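Local coordinates for precorrin-6Y C5,15-methyltransferase (Decarboxylating) (Geobacter metallireducens, PDB 3E05), which probably methylates a precorrin intermediate with S-adenosyl-methionine in adenosylcobalamin biosynthesis, the chain being the C-terminal methyltransferase domain of a longer protein, at residues E135-L140 / I189-K194; L36-D41 / N60-G65. All blocks are in the same frame, centred on the assembly; numbering follows the deposited sequence.

Interaction 1 of 2, residues E135-L140 / I189-K194; sequences EGVIVL and IITAWK
Val139 and Thr191 sit side by side on one face of the sheet, pointing the same way, and their branches form the middle of an apolar row. Val139 CG2 lies 3.9 Å from Thr191 CG2, and Val137 CG1 meets that same threonine methyl at 3.8 Å. Thr191 CG2 stands anti to its backbone N (chi1 -51° for OG1), which sets it against both valines. At the row's other end Val139 CG1 meets Ile189 CG2 at 3.9 Å; Lys35 of helix 26-35 touches Ile189 and Thr191. On the other face, Leu140 CD1 approaches Ile190 CG2 at 4.1 Å, while the small Ala192 and Ile138 both pack on Leu155 of helix 145-157. Beta-branched residues suit such extended chains, whose two faces both lie under helices. Between the faces, the backbones are joined by two reciprocal pairs of hydrogen bonds: Ile138 with Ala192 and Leu140 with Ile190. The Ile138 N to Ala192 O bond, 2.9 Å, is nearly straight at 169°. Val139 CA adds a CA-H...O contact of 3.1 Å to Ile190 O. Toward the outer end a water takes over, donating to Gly136 O at 2.7 Å and accepting from Lys194 N at 2.9 Å, and bridging the strands beyond their last direct bond. The backbones of Val137 and Val139 turn the other way and bond to strand 111-114, which makes 137-142 an inner strand between a parallel and an antiparallel neighbour, in a sheet of order 3-2-1-4-5-7-6, that of the Rossmann-like class I methyltransferase fold.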
loop_
_atom_site.group_PDB
_atom_site.type_symbol
_atom_site.label_atom_id
_atom_site.label_comp_id
_atom_site.label_asym_id
_atom_site.label_seq_id
_atom_site.Cartn_x
_atom_site.Cartn_y
_atom_site.Cartn_z
ATOM N N GLU D 135 -22.886 12.533 -20.660
ATOM C CA GLU D 135 -22.522 12.468 -19.233
ATOM C C GLU D 135 -22.289 11.031 -18.734
ATOM O O GLU D 135 -22.407 10.749 -17.535
ATOM C CB GLU D 135 -23.554 13.180 -18.351
ATOM C CG GLU D 135 -23.742 14.655 -18.647
ATOM C CD GLU D 135 -24.839 15.259 -17.798
ATOM O OE1 GLU D 135 -26.025 14.944 -18.036
ATOM O OE2 GLU D 135 -24.517 16.047 -16.883
ATOM N N GLY D 136 -21.937 10.138 -19.657
ATOM C CA GLY D 136 -21.645 8.742 -19.323
ATOM C C GLY D 136 -20.348 8.596 -18.533
ATOM O O GLY D 136 -19.523 9.497 -18.531
ATOM N N VAL D 137 -20.194 7.465 -17.851
ATOM C CA VAL D 137 -18.971 7.124 -17.106
ATOM C C VAL D 137 -18.616 5.679 -17.433
ATOM O O VAL D 137 -19.480 4.806 -17.394
ATOM C CB VAL D 137 -19.131 7.280 -15.542
ATOM C CG1 VAL D 137 -17.796 6.961 -14.784
ATOM C CG2 VAL D 137 -19.652 8.663 -15.168
ATOM N N ILE D 138 -17.354 5.435 -17.789
ATOM C CA ILE D 138 -16.824 4.076 -17.919
ATOM C C ILE D 138 -15.832 3.821 -16.780
ATOM O O ILE D 138 -14.958 4.650 -16.520
ATOM C CB ILE D 138 -16.088 3.858 -19.256
ATOM C CG1 ILE D 138 -16.982 4.226 -20.453
ATOM C CG2 ILE D 138 -15.573 2.419 -19.374
ATOM C CD1 ILE D 138 -16.200 4.456 -21.728
ATOM N N VAL D 139 -15.964 2.675 -16.129
ATOM C CA VAL D 139 -15.011 2.234 -15.099
ATOM C C VAL D 139 -14.506 0.833 -15.466
ATOM O O VAL D 139 -15.256 -0.013 -15.977
ATOM C CB VAL D 139 -15.629 2.314 -13.683
ATOM C CG1 VAL D 139 -14.662 1.758 -12.573
ATOM C CG2 VAL D 139 -16.019 3.767 -13.370
ATOM N N LEU D 140 -13.208 0.623 -15.273
ATOM C CA LEU D 140 -12.601 -0.692 -15.465
ATOM C C LEU D 140 -11.725 -0.999 -14.286
ATOM O O LEU D 140 -11.057 -0.121 -13.750
ATOM C CB LEU D 140 -11.714 -0.764 -16.710
ATOM C CG LEU D 140 -12.145 -0.288 -18.081
ATOM C CD1 LEU D 140 -11.831 1.175 -18.213
ATOM C CD2 LEU D 140 -11.394 -1.088 -19.126
ATOM N N ILE D 189 -8.265 0.909 -10.384
ATOM C CA ILE D 189 -9.606 1.335 -10.774
ATOM C C ILE D 189 -9.480 2.519 -11.730
ATOM O O ILE D 189 -9.077 3.621 -11.352
ATOM C CB ILE D 189 -10.467 1.683 -9.539
ATOM C CG1 ILE D 189 -10.563 0.448 -8.629
ATOM C CG2 ILE D 189 -11.842 2.220 -9.957
ATOM C CD1 ILE D 189 -11.122 0.707 -7.256
ATOM N N ILE D 190 -9.856 2.262 -12.981
ATOM C CA ILE D 190 -9.740 3.250 -14.055
ATOM C C ILE D 190 -11.111 3.861 -14.338
ATOM O O ILE D 190 -12.044 3.133 -14.663
ATOM C CB ILE D 190 -9.192 2.580 -15.335
ATOM C CG1 ILE D 190 -7.869 1.873 -15.036
ATOM C CG2 ILE D 190 -9.042 3.609 -16.469
ATOM C CD1 ILE D 190 -7.422 0.887 -16.089
ATOM N N THR D 191 -11.218 5.181 -14.196
ATOM C CA THR D 191 -12.449 5.923 -14.448
ATOM C C THR D 191 -12.275 6.875 -15.624
ATOM O O THR D 191 -11.324 7.646 -15.676
ATOM C CB THR D 191 -12.910 6.661 -13.186
ATOM O OG1 THR D 191 -12.942 5.727 -12.101
ATOM C CG2 THR D 191 -14.324 7.256 -13.374
ATOM N N ALA D 192 -13.210 6.809 -16.570
ATOM C CA ALA D 192 -13.125 7.603 -17.788
ATOM C C ALA D 192 -14.456 8.273 -18.080
ATOM O O ALA D 192 -15.513 7.646 -17.991
ATOM C CB ALA D 192 -12.697 6.740 -18.947
ATOM N N TRP D 193 -14.398 9.557 -18.401
ATOM C CA TRP D 193 -15.595 10.337 -18.683
ATOM C C TRP D 193 -15.201 11.445 -19.639
ATOM O O TRP D 193 -14.014 11.703 -19.839
ATOM C CB TRP D 193 -16.209 10.911 -17.387
ATOM C CG TRP D 193 -15.353 11.947 -16.695
ATOM C CD1 TRP D 193 -15.532 13.304 -16.720
ATOM C CD2 TRP D 193 -14.180 11.714 -15.892
ATOM N NE1 TRP D 193 -14.556 13.927 -15.980
ATOM C CE2 TRP D 193 -13.709 12.980 -15.464
ATOM C CE3 TRP D 193 -13.481 10.564 -15.491
ATOM C CZ2 TRP D 193 -12.568 13.129 -14.657
ATOM C CZ3 TRP D 193 -12.329 10.717 -14.689
ATOM C CH2 TRP D 193 -11.894 11.989 -14.281
ATOM N N LYS D 194 -16.187 12.085 -20.251
ATOM C CA LYS D 194 -15.880 13.199 -21.133
ATOM C C LYS D 194 -15.949 14.486 -20.329
ATOM O O LYS D 194 -16.954 14.770 -19.655
ATOM C CB LYS D 194 -16.824 13.239 -22.339
ATOM C CG LYS D 194 -16.667 12.088 -23.332
ATOM C CD LYS D 194 -15.498 12.331 -24.285
ATOM C CE LYS D 194 -15.396 11.223 -25.317
ATOM N NZ LYS D 194 -16.544 11.213 -26.264
HETATM O O HOH W 1 -18.984 11.379 -20.422
#

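Interaction 2 of 2, residues L36-D41 / N60-G65; sequences LRLQDD and NLMPNG
Asp40 and Asn64 cross obliquely, carboxylate and amide planes 28° apart, and two hydrogen bonds join them. Asp40 OD1 takes the Asn64 backbone N-H at 2.8 Å through its syn lone pair, while Asp40 OD2 receives Asn64 ND2 at 3.1 Å, with the nitrogen 29° out of the carboxylate plane. CG of Asp40 stands anti to the backbone N (chi1 -151°), which puts CG on the side of the turn. Asp41 N also donates to Asp40 OD1, from above the carboxylate plane, so this oxygen is gripped twice. An alanine in place of Asp40 would probably leave the amide and side chain of Asn64 without these acceptors and the turn less firmly tied to the loop. The turn, a type I beta turn from Met62 to Gly65, leads from helix 53-61 into strand 66-71, an alpha-to-beta connection of the Rossmann-like domain; Pro63, with its fixed phi, suits its second position and lays CD 3.4 Å from Asp40 OD1. Deeper in, Leu38 crosses both Leu61 and Met62 at about a right angle, Leu38 CD1 meeting Leu61 CD1 at 3.7 Å and Leu38 CD2 meeting Met62 SD at 4.1 Å. Leu33 of helix 26-35 packs on Leu38 and Leu61, and Leu61 also touches Leu61 of the second subunit.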
loop_
_atom_site.group_PDB
_atom_site.type_symbol
_atom_site.label_atom_id
_atom_site.label_comp_id
_atom_site.label_asym_id
_atom_site.label_seq_id
_atom_site.Cartn_x
_atom_site.Cartn_y
_atom_site.Cartn_z
ATOM N N LEU D 36 -18.271 4.851 -10.315
ATOM C CA LEU D 36 -19.323 4.782 -11.340
ATOM C C LEU D 36 -20.346 5.930 -11.289
ATOM O O LEU D 36 -21.108 6.100 -12.239
ATOM C CB LEU D 36 -20.037 3.438 -11.302
ATOM C CG LEU D 36 -19.306 2.280 -12.000
ATOM C CD1 LEU D 36 -19.781 0.941 -11.488
ATOM C CD2 LEU D 36 -19.508 2.380 -13.527
ATOM N N ARG D 37 -20.353 6.698 -10.197
ATOM C CA ARG D 37 -21.241 7.868 -10.032
ATOM C C ARG D 37 -22.699 7.517 -10.362
ATOM O O ARG D 37 -23.301 8.094 -11.266
ATOM C CB ARG D 37 -20.777 9.047 -10.896
ATOM C CG ARG D 37 -19.507 9.724 -10.435
ATOM C CD ARG D 37 -18.976 10.667 -11.509
ATOM N NE ARG D 37 -20.010 11.551 -12.040
ATOM C CZ ARG D 37 -19.935 12.187 -13.208
ATOM N NH1 ARG D 37 -18.868 12.039 -13.992
ATOM N NH2 ARG D 37 -20.937 12.969 -13.595
ATOM N N LEU D 38 -23.224 6.533 -9.650
ATOM C CA LEU D 38 -24.554 5.996 -9.900
ATOM C C LEU D 38 -25.658 6.903 -9.363
ATOM O O LEU D 38 -25.508 7.553 -8.335
ATOM C CB LEU D 38 -24.685 4.594 -9.287
ATOM C CG LEU D 38 -23.724 3.504 -9.800
ATOM C CD1 LEU D 38 -24.083 2.155 -9.158
ATOM C CD2 LEU D 38 -23.708 3.383 -11.309
ATOM N N GLN D 39 -26.764 6.953 -10.087
ATOM C CA GLN D 39 -27.989 7.548 -9.581
ATOM C C GLN D 39 -29.114 6.665 -10.092
ATOM O O GLN D 39 -28.910 5.911 -11.035
ATOM C CB GLN D 39 -28.143 9.007 -10.030
ATOM C CG GLN D 39 -27.792 9.288 -11.470
ATOM C CD GLN D 39 -27.709 10.781 -11.775
ATOM O OE1 GLN D 39 -26.694 11.433 -11.518
ATOM N NE2 GLN D 39 -28.781 11.323 -12.337
ATOM N N ASP D 40 -30.293 6.745 -9.482
ATOM C CA ASP D 40 -31.400 5.874 -9.870
ATOM C C ASP D 40 -31.846 6.115 -11.330
ATOM O O ASP D 40 -31.534 7.152 -11.908
ATOM C CB ASP D 40 -32.563 6.012 -8.882
ATOM C CG ASP D 40 -33.384 4.739 -8.771
ATOM O OD1 ASP D 40 -33.077 3.762 -9.485
ATOM O OD2 ASP D 40 -34.338 4.710 -7.968
ATOM N N ASP D 41 -32.496 5.110 -11.924
ATOM C CA ASP D 41 -33.077 5.161 -13.285
ATOM C C ASP D 41 -32.088 5.059 -14.448
ATOM O O ASP D 41 -32.505 5.156 -15.605
ATOM C CB ASP D 41 -33.985 6.391 -13.497
ATOM C CG ASP D 41 -35.115 6.475 -12.490
ATOM O OD1 ASP D 41 -35.885 5.501 -12.355
ATOM O OD2 ASP D 41 -35.245 7.536 -11.847
ATOM N N ASN D 60 -28.858 -2.441 -6.029
ATOM C CA ASN D 60 -29.345 -1.936 -4.754
ATOM C C ASN D 60 -29.333 -0.407 -4.713
ATOM O O ASN D 60 -30.211 0.219 -4.095
ATOM C CB ASN D 60 -28.528 -2.506 -3.603
ATOM C CG ASN D 60 -28.809 -3.972 -3.346
ATOM O OD1 ASN D 60 -29.801 -4.526 -3.820
ATOM N ND2 ASN D 60 -27.943 -4.604 -2.570
ATOM N N LEU D 61 -28.347 0.182 -5.396
ATOM C CA LEU D 61 -28.165 1.636 -5.452
ATOM C C LEU D 61 -29.043 2.289 -6.506
ATOM O O LEU D 61 -29.300 3.500 -6.446
ATOM C CB LEU D 61 -26.706 1.994 -5.759
ATOM C CG LEU D 61 -25.577 1.597 -4.796
ATOM C CD1 LEU D 61 -24.213 1.893 -5.420
ATOM C CD2 LEU D 61 -25.707 2.326 -3.522
ATOM N N MET D 62 -29.469 1.496 -7.492
ATOM C CA MET D 62 -30.383 1.961 -8.525
ATOM C C MET D 62 -31.588 1.020 -8.618
ATOM O O MET D 62 -31.679 0.250 -9.575
ATOM C CB MET D 62 -29.692 2.025 -9.895
ATOM C CG MET D 62 -28.462 2.901 -9.969
ATOM S SD MET D 62 -27.794 3.049 -11.639
ATOM C CE MET D 62 -27.376 1.359 -12.031
ATOM N N PRO D 63 -32.526 1.087 -7.644
ATOM C CA PRO D 63 -33.654 0.135 -7.630
ATOM C C PRO D 63 -34.530 0.215 -8.880
ATOM O O PRO D 63 -35.093 -0.800 -9.318
ATOM C CB PRO D 63 -34.472 0.560 -6.401
ATOM C CG PRO D 63 -33.567 1.417 -5.590
ATOM C CD PRO D 63 -32.609 2.051 -6.531
ATOM N N ASN D 64 -34.626 1.409 -9.451
ATOM C CA ASN D 64 -35.405 1.618 -10.663
ATOM C C ASN D 64 -34.559 1.743 -11.927
ATOM O O ASN D 64 -35.095 1.993 -13.011
ATOM C CB ASN D 64 -36.334 2.824 -10.489
ATOM C CG ASN D 64 -37.297 2.648 -9.336
ATOM O OD1 ASN D 64 -38.214 1.822 -9.393
ATOM N ND2 ASN D 64 -37.094 3.418 -8.275
ATOM N N GLY D 65 -33.245 1.554 -11.789
ATOM C CA GLY D 65 -32.358 1.459 -12.946
ATOM C C GLY D 65 -32.431 0.099 -13.624
ATOM O O GLY D 65 -33.081 -0.818 -13.111
#

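How the interactions relate
Interaction 1 is a buried contact within the sheet, whereas interaction 2 is partly buried and joins a loop to a turn nearer the surface, where a second subunit comes close. The first relies on backbone pairing and branched apolar side chains; the second combines a small leucine and methionine cluster with a carboxylate that receives N-H groups, as befits loop and turn backbone outside the sheet. They hold different elements, strands 137-142 and 180-193 in one case, the loop before strand 43-47 and the end of helix 53-61 in the other. Their centres lie 16 Å apart, yet they touch: Leu36 CD2 packs on Val139 CG2 at 3.8 Å, and Arg37 NH1 on Val137 CG2 at 3.7 Å.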